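Local coordinates for protein lombricine kinase (Urechis caupo, PDB 3JPZ) that catalyses, as a phosphagen kinase of the ATP:guanido phosphotransferase family, the transfer of a phosphoryl group between ATP and the guanidino compound lombricine, at residues 18-21 / 22-26; 27-30 / 31-35. One frame throughout, in Å; residues are numbered along the deposited sequence.

Contacts 1 and 2 come in series along the chain, on helix 20-24 and helix 27-33, with their centres about 13 Å apart. N26 joins them: it ends contact 1 and stands at the N-cap of the helix that carries contact 2. The two also touch directly, where L25 CD1 packs 3.6 Å from Y30 N. Both belong to the N-terminal domain of the phosphagen kinase family, and both pack on helices 44-53 and 73-83, so the two short helices share the same packing partners. Both lie away from the nucleotide-binding residues and form part of the helical packing of the N-terminal domain.

Contact 1: residues 18-21 / 22-26; sequences GCVV and GRHLN
The guanidinium of R23 lies over the backbone of 18-21, with C19 O at a height of 3.7 Å above the plane on one face, offset toward the rim, while a water sits at its edge, in the plane. This water donates to G18 O at 2.6 Å and accepts from R23 NH2, backing up a direct bond from R23 NH1 to G18 O that is weak at 3.4 Å. The imidazole of H24 receives V20 CG1 at its edge, in plane, 3.8 Å from H24 CD2. CG1 gets there because it stands opposite the backbone N of V20 (chi1 176°), whereas the other branch, CG2, touches R23 NH2. Both polar ends reach one acid: E82 takes a salt bridge from R23 NH2 and a hydrogen bond from H24 NE2, which would fix how each group is turned.

A short, weakly bonded helical turn runs through about 20-24, with mostly i to i+3 bonds. R23 N donates to V20 O at 3.1 Å, from above the carbonyl plane. V21 O is gripped twice, by H24 N and by L25 N; the second bond, 2.8 Å long, comes in nearly along the C=O direction (171°). L25 is the centre of an inverse gamma turn that follows. On the buried side V21 and L25 run alongside each other, V21 CG1 meeting L25 CB at 3.9 Å. Those two side chains pack on I48 of helix 44-53, while V20 and V21 meet V79 of helix 73-83, so the turn bridges both helices.

Contact 2: residues 27-30 / 31-35; sequences FEMY and QRLFG
Y30 and F34 both carry CG trans to the backbone N (chi1 -173° in Y30), which sends their rings out side by side. The Y30 hydroxyl reaches the rim of the F34 ring, with OH 3.4 Å from F34 CE1, and the ring planes are inclined at 50°. That hydroxyl is hydrogen-bonded to D45, and the Y30 ring also makes an edge-to-face pair with F11. F27 meets Q31 aslant: Q31 CB lies above one face of the phenyl ring, towards its rim, and Q31 NE2 comes within 3.6 Å of F27 CE2.

Residues 27-33 form an alpha-helix with i to i+4 bonds such as R32 N to E28 O at 3.0 Å and L33 N to M29 O, weakening at its end. N26 OD1 caps its start through M29 N, and F34 is the first residue to leave helical angles. A water donates to E28 O and to Q31 OE1, joining backbone to side chain on the exposed side.

R32 bends at chi3 (-75°), which folds its guanidinium back over M29 CA, 3.4 Å from R32 NH2, while NE forms a salt bridge with E74 of helix 73-83. On the buried side M29 CG presses tightly on L33 CD1, at 3.4 Å, and both side chains rest on L75.

Contact 1: residues 18-21 / 22-26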
ATOM      1  N   GLY A  18      -3.224 -10.978  15.715  1.00 19.73           N
ATOM      2  CA  GLY A  18      -3.521 -12.392  15.595  1.00 18.38           C
ATOM      3  C   GLY A  18      -2.670 -13.055  14.528  1.00 10.55           C
ATOM      4  O   GLY A  18      -2.962 -14.170  14.103  1.00 14.15           O
ATOM      5  N   CYS A  19      -1.600 -12.384  14.108  1.00 16.22           N
ATOM      6  CA  CYS A  19      -0.717 -12.933  13.073  1.00 11.93           C
ATOM      7  C   CYS A  19       0.144 -14.091  13.579  1.00 18.43           C
ATOM      8  O   CYS A  19       0.656 -14.063  14.692  1.00 14.79           O
ATOM      9  CB  CYS A  19       0.193 -11.842  12.509  1.00 14.47           C
ATOM     10  SG  CYS A  19       1.279 -11.086  13.739  1.00 15.14           S
ATOM     11  N   VAL A  20       0.330 -15.095  12.733  1.00 22.54           N
ATOM     12  CA  VAL A  20       1.192 -16.224  13.058  1.00 25.77           C
ATOM     13  C   VAL A  20       2.615 -15.764  13.363  1.00 11.07           C
ATOM     14  O   VAL A  20       3.253 -16.255  14.296  1.00 15.26           O
ATOM     15  CB  VAL A  20       1.238 -17.222  11.895  1.00 18.43           C
ATOM     16  CG1 VAL A  20       2.205 -18.349  12.201  1.00 19.19           C
ATOM     17  CG2 VAL A  20      -0.160 -17.761  11.609  1.00 25.84           C
ATOM     18  N   VAL A  21       3.108 -14.811  12.582  1.00 15.22           N
ATOM     19  CA  VAL A  21       4.497 -14.381  12.720  1.00 18.12           C
ATOM     20  C   VAL A  21       4.751 -13.882  14.131  1.00 15.37           C
ATOM     21  O   VAL A  21       5.795 -14.168  14.715  1.00 14.01           O
ATOM     22  CB  VAL A  21       4.858 -13.277  11.726  1.00 10.52           C
ATOM     23  CG1 VAL A  21       6.165 -12.604  12.118  1.00 26.36           C
ATOM     24  CG2 VAL A  21       4.950 -13.844  10.320  1.00 10.85           C
ATOM     25  N   GLY A  22       3.780 -13.153  14.674  1.00 18.45           N
ATOM     26  CA  GLY A  22       3.913 -12.527  15.978  1.00 19.65           C
ATOM     27  C   GLY A  22       3.975 -13.497  17.141  1.00 16.33           C
ATOM     28  O   GLY A  22       4.418 -13.138  18.225  1.00 27.89           O
ATOM     29  N   ARG A  23       3.523 -14.725  16.923  1.00 16.65           N
ATOM     30  CA  ARG A  23       3.572 -15.742  17.966  1.00 23.97           C
ATOM     31  C   ARG A  23       4.885 -16.509  17.939  1.00 29.70           C
ATOM     32  O   ARG A  23       5.177 -17.264  18.865  1.00 28.42           O
ATOM     33  CB  ARG A  23       2.406 -16.712  17.829  1.00 15.57           C
ATOM     34  CG  ARG A  23       1.110 -16.174  18.411  1.00 29.92           C
ATOM     35  CD  ARG A  23       0.057 -17.261  18.494  1.00 29.77           C
ATOM     36  NE  ARG A  23      -0.255 -17.833  17.187  1.00 17.04           N
ATOM     37  CZ  ARG A  23      -1.103 -17.298  16.310  1.00 19.52           C
ATOM     38  NH1 ARG A  23      -1.728 -16.163  16.591  1.00 21.27           N
ATOM     39  NH2 ARG A  23      -1.325 -17.898  15.147  1.00 24.55           N
ATOM     40  N   HIS A  24       5.668 -16.311  16.882  1.00 13.31           N
ATOM     41  CA  HIS A  24       6.957 -16.991  16.741  1.00 15.72           C
ATOM     42  C   HIS A  24       8.149 -16.036  16.724  1.00 16.40           C
ATOM     43  O   HIS A  24       9.270 -16.432  17.042  1.00 16.60           O
ATOM     44  CB  HIS A  24       6.963 -17.850  15.477  1.00 12.91           C
ATOM     45  CG  HIS A  24       5.951 -18.954  15.498  1.00 17.82           C
ATOM     46  ND1 HIS A  24       6.106 -20.091  16.264  1.00 20.00           N
ATOM     47  CD2 HIS A  24       4.769 -19.093  14.854  1.00 25.29           C
ATOM     48  CE1 HIS A  24       5.064 -20.882  16.091  1.00 20.39           C
ATOM     49  NE2 HIS A  24       4.239 -20.302  15.239  1.00 24.31           N
ATOM     50  N   LEU A  25       7.907 -14.777  16.371  1.00 16.06           N
ATOM     51  CA  LEU A  25       8.983 -13.803  16.240  1.00 20.47           C
ATOM     52  C   LEU A  25       9.142 -13.029  17.539  1.00 21.10           C
ATOM     53  O   LEU A  25       8.684 -11.898  17.656  1.00 22.93           O
ATOM     54  CB  LEU A  25       8.703 -12.827  15.091  1.00 13.57           C
ATOM     55  CG  LEU A  25       9.820 -11.814  14.828  1.00 26.68           C
ATOM     56  CD1 LEU A  25      11.119 -12.515  14.449  1.00 18.33           C
ATOM     57  CD2 LEU A  25       9.413 -10.832  13.752  1.00 25.24           C
ATOM     58  N   ASN A  26       9.773 -13.659  18.522  1.00 18.80           N
ATOM     59  CA  ASN A  26      10.087 -12.993  19.774  1.00 24.77           C
ATOM     60  C   ASN A  26      11.319 -12.132  19.562  1.00 17.37           C
ATOM     61  O   ASN A  26      12.007 -12.281  18.554  1.00 20.65           O
ATOM     62  CB  ASN A  26      10.317 -14.018  20.883  1.00 29.67           C
ATOM     63  CG  ASN A  26      11.407 -15.012  20.545  1.00 25.14           C
ATOM     64  OD1 ASN A  26      12.398 -14.673  19.904  1.00 34.32           O
ATOM     65  ND2 ASN A  26      11.230 -16.248  20.986  1.00 36.75           N
TER
HETATM   66  O   HOH W   1      -3.178 -16.502  12.974  1.00 40.62           O

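Contact 2: residues 27-30 / 31-35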
ATOM      1  N   PHE A  27      11.598 -11.233  20.500  1.00 30.25           N
ATOM      2  CA  PHE A  27      12.645 -10.239  20.298  1.00 27.21           C
ATOM      3  C   PHE A  27      13.996 -10.848  19.956  1.00 15.97           C
ATOM      4  O   PHE A  27      14.820 -10.234  19.275  1.00 20.56           O
ATOM      5  CB  PHE A  27      12.835  -9.371  21.533  1.00 19.08           C
ATOM      6  CG  PHE A  27      14.001  -8.438  21.408  1.00 25.16           C
ATOM      7  CD1 PHE A  27      13.944  -7.364  20.532  1.00 26.68           C
ATOM      8  CD2 PHE A  27      15.170  -8.664  22.114  1.00 27.32           C
ATOM      9  CE1 PHE A  27      15.014  -6.522  20.384  1.00 24.96           C
ATOM     10  CE2 PHE A  27      16.247  -7.820  21.974  1.00 28.85           C
ATOM     11  CZ  PHE A  27      16.171  -6.748  21.110  1.00 33.44           C
ATOM     12  N   GLU A  28      14.220 -12.051  20.457  1.00 22.17           N
ATOM     13  CA  GLU A  28      15.512 -12.708  20.356  1.00 26.53           C
ATOM     14  C   GLU A  28      15.753 -13.178  18.928  1.00 28.36           C
ATOM     15  O   GLU A  28      16.811 -12.933  18.348  1.00 22.60           O
ATOM     16  CB  GLU A  28      15.561 -13.881  21.330  1.00 26.56           C
ATOM     17  CG  GLU A  28      15.585 -13.463  22.804  1.00 40.11           C
ATOM     18  CD  GLU A  28      14.259 -12.891  23.294  1.00 55.14           C
ATOM     19  OE1 GLU A  28      13.187 -13.325  22.814  1.00 38.03           O
ATOM     20  OE2 GLU A  28      14.290 -12.006  24.176  1.00 70.70           O
ATOM     21  N   MET A  29      14.763 -13.858  18.365  1.00 27.13           N
ATOM     22  CA  MET A  29      14.790 -14.214  16.958  1.00 36.02           C
ATOM     23  C   MET A  29      14.933 -12.946  16.124  1.00 31.89           C
ATOM     24  O   MET A  29      15.771 -12.873  15.227  1.00 23.18           O
ATOM     25  CB  MET A  29      13.506 -14.946  16.578  1.00 23.02           C
ATOM     26  CG  MET A  29      13.383 -15.254  15.100  1.00 25.41           C
ATOM     27  SD  MET A  29      11.868 -16.138  14.719  1.00 18.68           S
ATOM     28  CE  MET A  29      11.991 -17.525  15.841  1.00 23.59           C
ATOM     29  N   TYR A  30      14.115 -11.947  16.435  1.00 20.71           N
ATOM     30  CA  TYR A  30      14.156 -10.679  15.719  1.00 17.93           C
ATOM     31  C   TYR A  30      15.567 -10.119  15.711  1.00 21.27           C
ATOM     32  O   TYR A  30      16.050  -9.651  14.686  1.00 21.53           O
ATOM     33  CB  TYR A  30      13.206  -9.665  16.351  1.00 19.24           C
ATOM     34  CG  TYR A  30      13.081  -8.394  15.550  1.00 18.70           C
ATOM     35  CD1 TYR A  30      12.427  -8.389  14.323  1.00 17.49           C
ATOM     36  CD2 TYR A  30      13.610  -7.196  16.016  1.00 16.79           C
ATOM     37  CE1 TYR A  30      12.305  -7.232  13.587  1.00 18.62           C
ATOM     38  CE2 TYR A  30      13.495  -6.026  15.275  1.00 13.26           C
ATOM     39  CZ  TYR A  30      12.843  -6.052  14.067  1.00 12.95           C
ATOM     40  OH  TYR A  30      12.726  -4.903  13.322  1.00 14.50           O
ATOM     41  N   GLN A  31      16.229 -10.188  16.860  1.00 18.37           N
ATOM     42  CA  GLN A  31      17.563  -9.631  17.019  1.00 17.41           C
ATOM     43  C   GLN A  31      18.561 -10.405  16.163  1.00 20.79           C
ATOM     44  O   GLN A  31      19.438  -9.822  15.530  1.00 22.62           O
ATOM     45  CB  GLN A  31      17.964  -9.683  18.495  1.00 29.53           C
ATOM     46  CG  GLN A  31      19.140  -8.800  18.877  1.00 34.79           C
ATOM     47  CD  GLN A  31      19.380  -8.790  20.377  1.00 50.62           C
ATOM     48  OE1 GLN A  31      19.287  -9.824  21.037  1.00 48.45           O
ATOM     49  NE2 GLN A  31      19.687  -7.619  20.922  1.00 56.67           N
ATOM     50  N   ARG A  32      18.414 -11.723  16.144  1.00 22.18           N
ATOM     51  CA  ARG A  32      19.282 -12.577  15.347  1.00 23.96           C
ATOM     52  C   ARG A  32      19.172 -12.244  13.872  1.00 32.72           C
ATOM     53  O   ARG A  32      20.171 -12.227  13.152  1.00 24.09           O
ATOM     54  CB  ARG A  32      18.905 -14.040  15.541  1.00 23.38           C
ATOM     55  CG  ARG A  32      19.388 -14.648  16.835  1.00 24.59           C
ATOM     56  CD  ARG A  32      19.287 -16.168  16.796  1.00 23.25           C
ATOM     57  NE  ARG A  32      17.908 -16.621  16.943  1.00 21.90           N
ATOM     58  CZ  ARG A  32      17.270 -16.728  18.102  1.00 30.23           C
ATOM     59  NH1 ARG A  32      17.883 -16.416  19.232  1.00 31.53           N
ATOM     60  NH2 ARG A  32      16.014 -17.152  18.133  1.00 35.22           N
ATOM     61  N   LEU A  33      17.945 -11.984  13.432  1.00 26.65           N
ATOM     62  CA  LEU A  33      17.647 -11.805  12.018  1.00 27.81           C
ATOM     63  C   LEU A  33      17.820 -10.361  11.587  1.00 24.31           C
ATOM     64  O   LEU A  33      17.972 -10.070  10.401  1.00 27.04           O
ATOM     65  CB  LEU A  33      16.217 -12.279  11.737  1.00 14.57           C
ATOM     66  CG  LEU A  33      16.031 -13.725  12.181  1.00 14.52           C
ATOM     67  CD1 LEU A  33      14.567 -14.155  12.138  1.00 27.46           C
ATOM     68  CD2 LEU A  33      16.882 -14.619  11.307  1.00 20.00           C
ATOM     69  N   PHE A  34      17.807  -9.459  12.560  1.00 23.57           N
ATOM     70  CA  PHE A  34      17.974  -8.036  12.288  1.00 26.17           C
ATOM     71  C   PHE A  34      19.404  -7.794  11.819  1.00 16.65           C
ATOM     72  O   PHE A  34      20.351  -8.241  12.454  1.00 27.15           O
ATOM     73  CB  PHE A  34      17.679  -7.223  13.550  1.00 30.34           C
ATOM     74  CG  PHE A  34      17.433  -5.767  13.290  1.00 30.19           C
ATOM     75  CD1 PHE A  34      16.166  -5.313  12.984  1.00 23.36           C
ATOM     76  CD2 PHE A  34      18.466  -4.851  13.357  1.00 38.73           C
ATOM     77  CE1 PHE A  34      15.936  -3.979  12.742  1.00 27.90           C
ATOM     78  CE2 PHE A  34      18.237  -3.514  13.122  1.00 27.16           C
ATOM     79  CZ  PHE A  34      16.973  -3.080  12.812  1.00 27.61           C
ATOM     80  N   GLY A  35      19.560  -7.111  10.694  1.00 24.95           N
ATOM     81  CA  GLY A  35      20.885  -6.865  10.151  1.00 40.80           C
ATOM     82  C   GLY A  35      21.289  -7.895   9.111  1.00 39.71           C
ATOM     83  O   GLY A  35      22.297  -7.736   8.423  1.00 37.54           O
TER
HETATM   84  O   HOH W   2      19.083 -12.680  19.862  1.00 23.47           O